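Local coordinates for Lmo0181 protein (PDB 5F7V) that binds the cyclic glucan cycloalternan and, as a solute-binding lipoprotein of the ABC transporter type, probably delivers it for uptake across the membrane, at residues A[177-182]-A[201-206]; A[210-215]-A[384-389]; A[362-367]-A[390-395]. All coordinates share one frame; numbering follows the deposited sequence. Where two conformers were deposited one is given.

From the N terminus, the chain first forms contact 1, where the start of helix 179-187, which reaches the bound sugar, packs on the loop that leads into helix 206-220, closing a loop of 18 residues. Only then does contact 2 open, so these two lie in series. Contact 2 spans 168 residues to bring helix 206-220 against helix 382-397 near the C terminus. Contact 3 begins inside that span with helix 361-376 and ends beyond 384-389 on the same helix 382-397, so contacts 2 and 3 cross. Contact 3 thus pairs the two C-terminal helices and contact 2 fastens the last of them to helix 206-220; contact 1 touches both, through Phe-182 on Leu-212 and Met-179 on Ser-365.

Contact 1 (A[177-182]-A[201-206]); sequences VTMNEF and TTINSP. With GLC (alpha-D-glucopyranose), chain B.
Ile-203 reaches from the loop before helix 206-220 to two side chains on the first turn of helix 179-187. Its CB starts off directed past that helix, but CG1 stands anti to the backbone N (chi1 -166°) and the chain runs on extended. CG1 comes to the edge of the Phe-182 ring, near its plane, at 4.2 Å from CE2. One bond further, CD1 meets the end of Met-179, with 3.8 Å to CE and a slightly longer approach to SD. Thr-201 and Ile-203 form an ST turn in which Thr-201 OG1 accepts from Ile-203 N at 3.1 Å, a local bond that fixes the backbone carrying the isoleucine. On the helix, Thr-178 is the N-cap, its OG1 accepting from Glu-181 N at 3.0 Å. That same turn holds the glucose: Asn-180 ND2 donates to O5 of GLC at 3.0 Å, and O6 of GLC donates to Glu-181 OE1 at 2.6 Å. Asn-180 OD1 is bonded to Trp-361 NE1 and ND2 also to Glu-77, which fixes the amide's rotation, while Lys-184 pairs with Glu-181 OE2. The helix start therefore has two chemistries, polar groups gripping the glycan and Met-179 and Phe-182 joining the loop through apolar contact alone.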
# COMPACT_ATOMS: atom_id res chain seq x y z
N VAL A 177 10.10 3.87 -8.11
CA VAL A 177 10.38 3.09 -9.31
C VAL A 177 10.61 1.65 -8.86
O VAL A 177 11.74 1.21 -8.74
CB VAL A 177 11.52 3.66 -10.17
CG1 VAL A 177 11.53 2.95 -11.51
CG2 VAL A 177 11.27 5.15 -10.37
N THR A 178 9.51 0.97 -8.59
CA THR A 178 9.48 -0.34 -7.96
C THR A 178 8.44 -1.20 -8.67
O THR A 178 7.60 -0.68 -9.39
CB THR A 178 9.08 -0.24 -6.47
OG1 THR A 178 7.74 0.30 -6.45
CG2 THR A 178 10.06 0.59 -5.67
N MET A 179 8.50 -2.51 -8.45
CA MET A 179 7.47 -3.39 -8.98
C MET A 179 6.09 -2.97 -8.50
O MET A 179 5.13 -3.00 -9.27
CB MET A 179 7.79 -4.85 -8.60
CG MET A 179 6.69 -5.80 -9.05
SD MET A 179 6.55 -5.94 -10.86
CE MET A 179 7.34 -7.51 -11.07
N ASN A 180 5.96 -2.61 -7.22
CA ASN A 180 4.63 -2.26 -6.71
C ASN A 180 4.09 -1.03 -7.38
O ASN A 180 2.90 -0.97 -7.72
CB ASN A 180 4.65 -2.05 -5.20
CG ASN A 180 3.78 -3.02 -4.45
OD1 ASN A 180 3.72 -4.22 -4.78
ND2 ASN A 180 3.10 -2.52 -3.43
N GLU A 181 4.96 -0.05 -7.64
CA GLU A 181 4.47 1.15 -8.33
C GLU A 181 4.20 0.84 -9.80
O GLU A 181 3.29 1.38 -10.43
CB GLU A 181 5.49 2.26 -8.20
CG GLU A 181 4.93 3.63 -8.55
CD GLU A 181 3.99 4.21 -7.50
OE1 GLU A 181 3.83 3.65 -6.37
OE2 GLU A 181 3.42 5.29 -7.81
N PHE A 182 5.04 -0.02 -10.35
CA PHE A 182 5.02 -0.23 -11.81
C PHE A 182 3.81 -0.96 -12.30
O PHE A 182 3.40 -0.68 -13.42
CB PHE A 182 6.27 -0.98 -12.23
CG PHE A 182 6.45 -0.98 -13.72
CD1 PHE A 182 6.64 0.22 -14.39
CD2 PHE A 182 6.41 -2.14 -14.46
CE1 PHE A 182 6.79 0.28 -15.75
CE2 PHE A 182 6.56 -2.09 -15.83
CZ PHE A 182 6.73 -0.88 -16.47
N THR A 201 3.98 -13.52 -18.54
CA THR A 201 4.19 -12.11 -18.22
C THR A 201 4.35 -11.31 -19.51
O THR A 201 5.01 -11.72 -20.46
CB THR A 201 5.37 -11.90 -17.28
OG1 THR A 201 5.56 -10.50 -17.06
CG2 THR A 201 6.67 -12.44 -17.80
N THR A 202 3.77 -10.12 -19.52
CA THR A 202 3.98 -9.16 -20.60
C THR A 202 4.65 -7.92 -20.02
O THR A 202 4.45 -6.81 -20.53
CB THR A 202 2.67 -8.84 -21.32
OG1 THR A 202 1.71 -8.53 -20.31
CG2 THR A 202 2.26 -10.08 -22.07
N ILE A 203 5.49 -8.09 -18.99
CA ILE A 203 6.10 -6.95 -18.30
C ILE A 203 6.98 -6.11 -19.21
O ILE A 203 7.14 -4.90 -19.00
CB ILE A 203 6.85 -7.42 -17.02
CG1 ILE A 203 7.18 -6.21 -16.14
CG2 ILE A 203 8.08 -8.23 -17.33
CD1 ILE A 203 7.68 -6.55 -14.76
N ASN A 204 7.56 -6.73 -20.23
CA ASN A 204 8.43 -6.07 -21.20
C ASN A 204 7.73 -5.62 -22.48
O ASN A 204 8.42 -5.48 -23.47
CB ASN A 204 9.66 -6.93 -21.47
CG ASN A 204 9.31 -8.22 -22.15
OD1 ASN A 204 8.21 -8.75 -21.95
ND2 ASN A 204 10.24 -8.73 -22.93
N SER A 205 6.43 -5.39 -22.44
CA SER A 205 5.77 -4.79 -23.62
C SER A 205 6.30 -3.40 -23.96
O SER A 205 6.83 -2.71 -23.10
CB SER A 205 4.27 -4.73 -23.34
OG SER A 205 4.05 -3.75 -22.32
N PRO A 206 6.13 -2.94 -25.21
CA PRO A 206 6.58 -1.61 -25.56
C PRO A 206 5.90 -0.50 -24.79
O PRO A 206 6.57 0.48 -24.42
CB PRO A 206 6.31 -1.49 -27.07
CG PRO A 206 5.68 -2.74 -27.48
CD PRO A 206 5.61 -3.71 -26.34
C1 GLC B . 4.40 -0.13 -1.03
C2 GLC B . 5.48 0.83 -0.56
C3 GLC B . 4.91 2.25 -0.54
C4 GLC B . 4.37 2.60 -1.91
C5 GLC B . 3.44 1.50 -2.46
C6 GLC B . 3.08 1.67 -3.93
O2 GLC B . 5.98 0.46 0.74
O3 GLC B . 5.98 3.12 -0.17
O4 GLC B . 3.61 3.81 -1.87
O5 GLC B . 3.98 0.19 -2.35
O6 GLC B . 4.28 1.65 -4.70

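Contact 2 (A[210-215]-A[384-389]); sequences EALTHL and KALKNS
Leu-212 and Leu-386 point at each other from helix 206-220 and helix 382-397, their CA atoms 8.6 Å apart, and the two side chains run antiparallel, each overlapping the other's flank. The leading atom is Leu-212 CD2, which lies 3.7 Å from Leu-386 CG and at similar range from both of that residue's methyls, 3.8 Å to CD1 and 4.0 Å to CD2. One methyl is thus set against the branch point of the other leucine. The torsions differ: Leu-212 holds CG anti to its own N (chi1 -179°), whereas in Leu-386 CG is anti to the carbonyl carbon (chi1 -68°), which leaves CD1 4.2 Å from Leu-212 CB. Ala-385, also directed at the first helix, adds a more distant touch, its CB 4.4 Å from Leu-212 CD2. The backbone behind this alanine is held by the helix itself, Ala-385 O accepting from Ser-389 N at 3.0 Å. Phe-182 of helix 179-187 and Phe-372 of helix 361-376 each touch both leucines, so the pair sits where four helices converge. The three residues that meet here are buried and their side chains are pure hydrocarbon, which implies that these helices, far apart in sequence, are joined at this point by dispersion and exclusion of water, with no polar pairing between the segments.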
# COMPACT_ATOMS: atom_id res chain seq x y z
N GLU A 210 7.79 2.31 -22.35
CA GLU A 210 7.50 3.75 -22.30
C GLU A 210 7.12 4.19 -20.90
O GLU A 210 7.53 5.25 -20.42
CB GLU A 210 6.38 4.03 -23.30
CG GLU A 210 6.13 5.53 -23.49
CD GLU A 210 5.09 5.88 -24.53
OE1 GLU A 210 4.22 5.03 -24.84
OE2 GLU A 210 5.22 7.01 -25.08
N ALA A 211 6.32 3.39 -20.20
CA ALA A 211 5.89 3.72 -18.84
C ALA A 211 7.05 3.80 -17.87
O ALA A 211 7.15 4.71 -17.05
CB ALA A 211 4.84 2.74 -18.33
N LEU A 212 7.94 2.80 -17.96
CA LEU A 212 9.12 2.83 -17.09
C LEU A 212 10.04 3.98 -17.42
O LEU A 212 10.55 4.61 -16.48
CB LEU A 212 9.87 1.51 -17.18
CG LEU A 212 11.14 1.38 -16.29
CD1 LEU A 212 10.81 1.50 -14.84
CD2 LEU A 212 11.78 0.04 -16.54
N THR A 213 10.21 4.24 -18.70
CA THR A 213 11.02 5.37 -19.13
C THR A 213 10.45 6.69 -18.63
O THR A 213 11.23 7.60 -18.23
CB THR A 213 11.20 5.36 -20.65
OG1 THR A 213 11.76 4.10 -21.03
CG2 THR A 213 12.10 6.52 -21.14
N HIS A 214 9.14 6.82 -18.58
CA HIS A 214 8.51 8.00 -18.02
C HIS A 214 8.98 8.21 -16.57
O HIS A 214 9.29 9.33 -16.18
CB HIS A 214 6.99 7.85 -18.19
CG HIS A 214 6.18 8.46 -17.09
ND1 HIS A 214 5.93 9.82 -16.91
CD2 HIS A 214 5.48 7.81 -16.13
CE1 HIS A 214 5.15 9.96 -15.86
NE2 HIS A 214 4.87 8.77 -15.39
N LEU A 215 9.01 7.14 -15.77
CA LEU A 215 9.50 7.23 -14.38
C LEU A 215 11.01 7.48 -14.31
O LEU A 215 11.48 8.37 -13.59
CB LEU A 215 9.18 5.98 -13.58
CG LEU A 215 7.68 5.68 -13.44
CD1 LEU A 215 7.52 4.33 -12.77
CD2 LEU A 215 6.94 6.78 -12.71
N LYS A 384 16.48 -2.93 -20.78
CA LYS A 384 17.23 -4.06 -20.21
C LYS A 384 16.60 -4.49 -18.90
O LYS A 384 16.49 -5.69 -18.61
CB LYS A 384 18.70 -3.71 -20.00
CG LYS A 384 19.46 -3.64 -21.33
CD LYS A 384 20.95 -3.42 -21.10
CE LYS A 384 21.26 -2.08 -20.47
NZ LYS A 384 22.72 -1.82 -20.51
N ALA A 385 16.17 -3.56 -18.08
CA ALA A 385 15.54 -3.89 -16.83
C ALA A 385 14.28 -4.74 -17.03
O ALA A 385 14.07 -5.69 -16.28
CB ALA A 385 15.18 -2.64 -16.05
N LEU A 386 13.47 -4.38 -18.01
CA LEU A 386 12.24 -5.11 -18.29
C LEU A 386 12.52 -6.46 -18.92
O LEU A 386 11.79 -7.42 -18.61
CB LEU A 386 11.29 -4.24 -19.08
CG LEU A 386 10.76 -3.06 -18.28
CD1 LEU A 386 10.04 -2.12 -19.20
CD2 LEU A 386 9.86 -3.47 -17.13
N LYS A 387 13.51 -6.56 -19.81
CA LYS A 387 13.90 -7.85 -20.37
C LYS A 387 14.34 -8.76 -19.25
O LYS A 387 13.90 -9.92 -19.14
CB LYS A 387 15.02 -7.70 -21.37
CG LYS A 387 15.51 -9.02 -21.92
CD LYS A 387 16.76 -8.87 -22.80
CE LYS A 387 17.16 -10.16 -23.52
NZ LYS A 387 17.45 -11.26 -22.60
N ASN A 388 15.22 -8.26 -18.39
CA ASN A 388 15.72 -9.09 -17.28
C ASN A 388 14.62 -9.52 -16.33
O ASN A 388 14.61 -10.65 -15.86
CB ASN A 388 16.82 -8.32 -16.55
CG ASN A 388 18.05 -8.11 -17.40
OD1 ASN A 388 18.24 -8.72 -18.46
ND2 ASN A 388 18.90 -7.23 -16.95
N SER A 389 13.69 -8.61 -16.07
CA SER A 389 12.54 -8.92 -15.23
C SER A 389 11.63 -9.96 -15.87
O SER A 389 11.13 -10.82 -15.16
CB SER A 389 11.73 -7.66 -14.94
OG SER A 389 12.47 -6.71 -14.21

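Contact 3 (A[362-367]-A[390-395]); sequences NKISDY and EDNINK
Tyr-367 and Asn-392 lie flat against each other, the ring and amide planes only 16° apart. Over one face of the ring, Asn-392 CG stands 3.5 Å above the plane, displaced toward the rim, and CB completes a CH-pi contact at 3.8 Å from the ring centroid, 25° off the normal. The amide nitrogen extends back toward the start of the tyrosine, with ND2 3.5 Å from Tyr-367 CB. With CG anti to N in both residues, each side chain extends from its own helix toward the other, and the two overlap along their lengths. Beside this stack, Ile-364 and Ile-393 cross at about a right angle; in one of the two conformers of Ile-364, CD1 lies 4.1 Å from Ile-393 CG1, so this touch is less certain.

Helices 361-376 and 382-397 form an antiparallel helical hairpin. Their short segments run at 156° with axes 10.1 Å apart, and the closest CA atoms, those of Ile-364 and Ile-393, are 6.5 Å apart. A water sits in the join, accepting from Asn-392 ND2 at 3.0 Å and donating a weak bond to Ile-364 O, so the amide that stacks on the tyrosine also has its nitrogen tied, through solvent, to the opposing backbone.

Further out, Asn-388, one turn before Asn-392, touches Tyr-367, while Thr-396, one turn after it, touches both Ile-364 and Lys-363. On the buried side, Met-179 of helix 179-187 packs against Ile-393 and Ser-365, whose hydroxyl is bonded to Trp-361 O.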
# COMPACT_ATOMS: atom_id res chain seq x y z
N ASN A 362 6.74 -11.17 -3.58
CA ASN A 362 7.83 -10.45 -2.94
C ASN A 362 9.19 -10.81 -3.53
O ASN A 362 10.04 -9.92 -3.69
CB ASN A 362 7.74 -10.60 -1.41
CG ASN A 362 6.57 -9.82 -0.78
OD1 ASN A 362 6.01 -8.86 -1.34
ND2 ASN A 362 6.17 -10.26 0.42
N LYS A 363 9.38 -12.07 -3.91
CA LYS A 363 10.62 -12.52 -4.51
C LYS A 363 10.83 -11.89 -5.89
O LYS A 363 11.91 -11.36 -6.20
CB LYS A 363 10.56 -14.04 -4.61
CG LYS A 363 11.86 -14.58 -5.13
CD LYS A 363 11.76 -15.95 -5.73
CE LYS A 363 11.10 -16.96 -4.83
NZ LYS A 363 11.98 -18.16 -4.92
N ILE A 364 9.80 -11.92 -6.74
CA ILE A 364 9.93 -11.30 -8.05
C ILE A 364 10.08 -9.78 -7.90
O ILE A 364 10.81 -9.17 -8.67
CB ILE A 364 8.87 -11.71 -9.10
CG1 ILE A 364 7.47 -11.17 -8.81
CG2 ILE A 364 8.90 -13.21 -9.28
CD1 ILE A 364 6.45 -11.47 -9.90
N SER A 365 9.42 -9.19 -6.90
CA SER A 365 9.57 -7.77 -6.66
C SER A 365 10.98 -7.39 -6.27
O SER A 365 11.52 -6.40 -6.77
CB SER A 365 8.56 -7.33 -5.59
OG SER A 365 7.22 -7.44 -6.09
N ASP A 366 11.60 -8.19 -5.42
CA ASP A 366 12.97 -7.89 -5.05
C ASP A 366 13.88 -7.85 -6.27
O ASP A 366 14.74 -6.95 -6.39
CB ASP A 366 13.49 -8.90 -4.04
CG ASP A 366 12.86 -8.77 -2.67
OD1 ASP A 366 12.24 -7.77 -2.28
OD2 ASP A 366 13.01 -9.76 -1.93
N TYR A 367 13.74 -8.84 -7.14
CA TYR A 367 14.61 -8.88 -8.34
C TYR A 367 14.36 -7.67 -9.25
O TYR A 367 15.27 -6.96 -9.64
CB TYR A 367 14.40 -10.17 -9.13
CG TYR A 367 15.26 -10.22 -10.36
CD1 TYR A 367 16.57 -10.69 -10.28
CD2 TYR A 367 14.83 -9.72 -11.58
CE1 TYR A 367 17.38 -10.71 -11.42
CE2 TYR A 367 15.64 -9.72 -12.70
CZ TYR A 367 16.91 -10.20 -12.62
OH TYR A 367 17.74 -10.19 -13.74
N GLU A 390 11.41 -9.89 -17.18
CA GLU A 390 10.63 -10.90 -17.89
C GLU A 390 11.32 -12.26 -17.78
O GLU A 390 10.67 -13.27 -17.46
CB GLU A 390 10.45 -10.50 -19.36
CG GLU A 390 9.52 -11.42 -20.16
CD GLU A 390 10.16 -12.40 -21.16
OE1 GLU A 390 11.41 -12.46 -21.23
OE2 GLU A 390 9.42 -13.14 -21.88
N ASP A 391 12.62 -12.32 -18.02
CA ASP A 391 13.37 -13.58 -17.88
C ASP A 391 13.27 -14.17 -16.49
O ASP A 391 13.07 -15.38 -16.33
CB ASP A 391 14.83 -13.35 -18.23
CG ASP A 391 15.04 -12.94 -19.69
OD1 ASP A 391 14.16 -13.28 -20.52
OD2 ASP A 391 16.06 -12.30 -20.06
N ASN A 392 13.40 -13.32 -15.48
CA ASN A 392 13.38 -13.81 -14.11
C ASN A 392 11.99 -14.33 -13.72
O ASN A 392 11.88 -15.34 -13.05
CB ASN A 392 13.80 -12.68 -13.16
CG ASN A 392 13.69 -13.09 -11.72
OD1 ASN A 392 14.50 -13.89 -11.29
ND2 ASN A 392 12.68 -12.62 -11.03
N ILE A 393 10.94 -13.62 -14.13
CA ILE A 393 9.57 -14.09 -13.88
C ILE A 393 9.34 -15.42 -14.58
O ILE A 393 8.79 -16.35 -13.99
CB ILE A 393 8.54 -13.03 -14.28
CG1 ILE A 393 8.63 -11.85 -13.32
CG2 ILE A 393 7.14 -13.65 -14.29
CD1 ILE A 393 7.87 -10.63 -13.73
N ASN A 394 9.75 -15.53 -15.83
CA ASN A 394 9.56 -16.80 -16.56
C ASN A 394 10.23 -17.95 -15.86
O ASN A 394 9.63 -18.99 -15.74
CB ASN A 394 10.15 -16.69 -17.95
CG ASN A 394 9.33 -15.84 -18.88
OD1 ASN A 394 8.15 -15.63 -18.69
ND2 ASN A 394 9.95 -15.40 -19.96
N LYS A 395 11.45 -17.75 -15.38
CA LYS A 395 12.16 -18.83 -14.68
C LYS A 395 11.54 -19.13 -13.33
O LYS A 395 11.33 -20.30 -12.98
CB LYS A 395 13.64 -18.47 -14.55
CG LYS A 395 14.35 -18.43 -15.88
CD LYS A 395 13.94 -19.43 -16.97
CE LYS A 395 14.79 -19.29 -18.23
NZ LYS A 395 16.25 -19.34 -17.93
O HOH W 1 11.35 -10.13 -11.91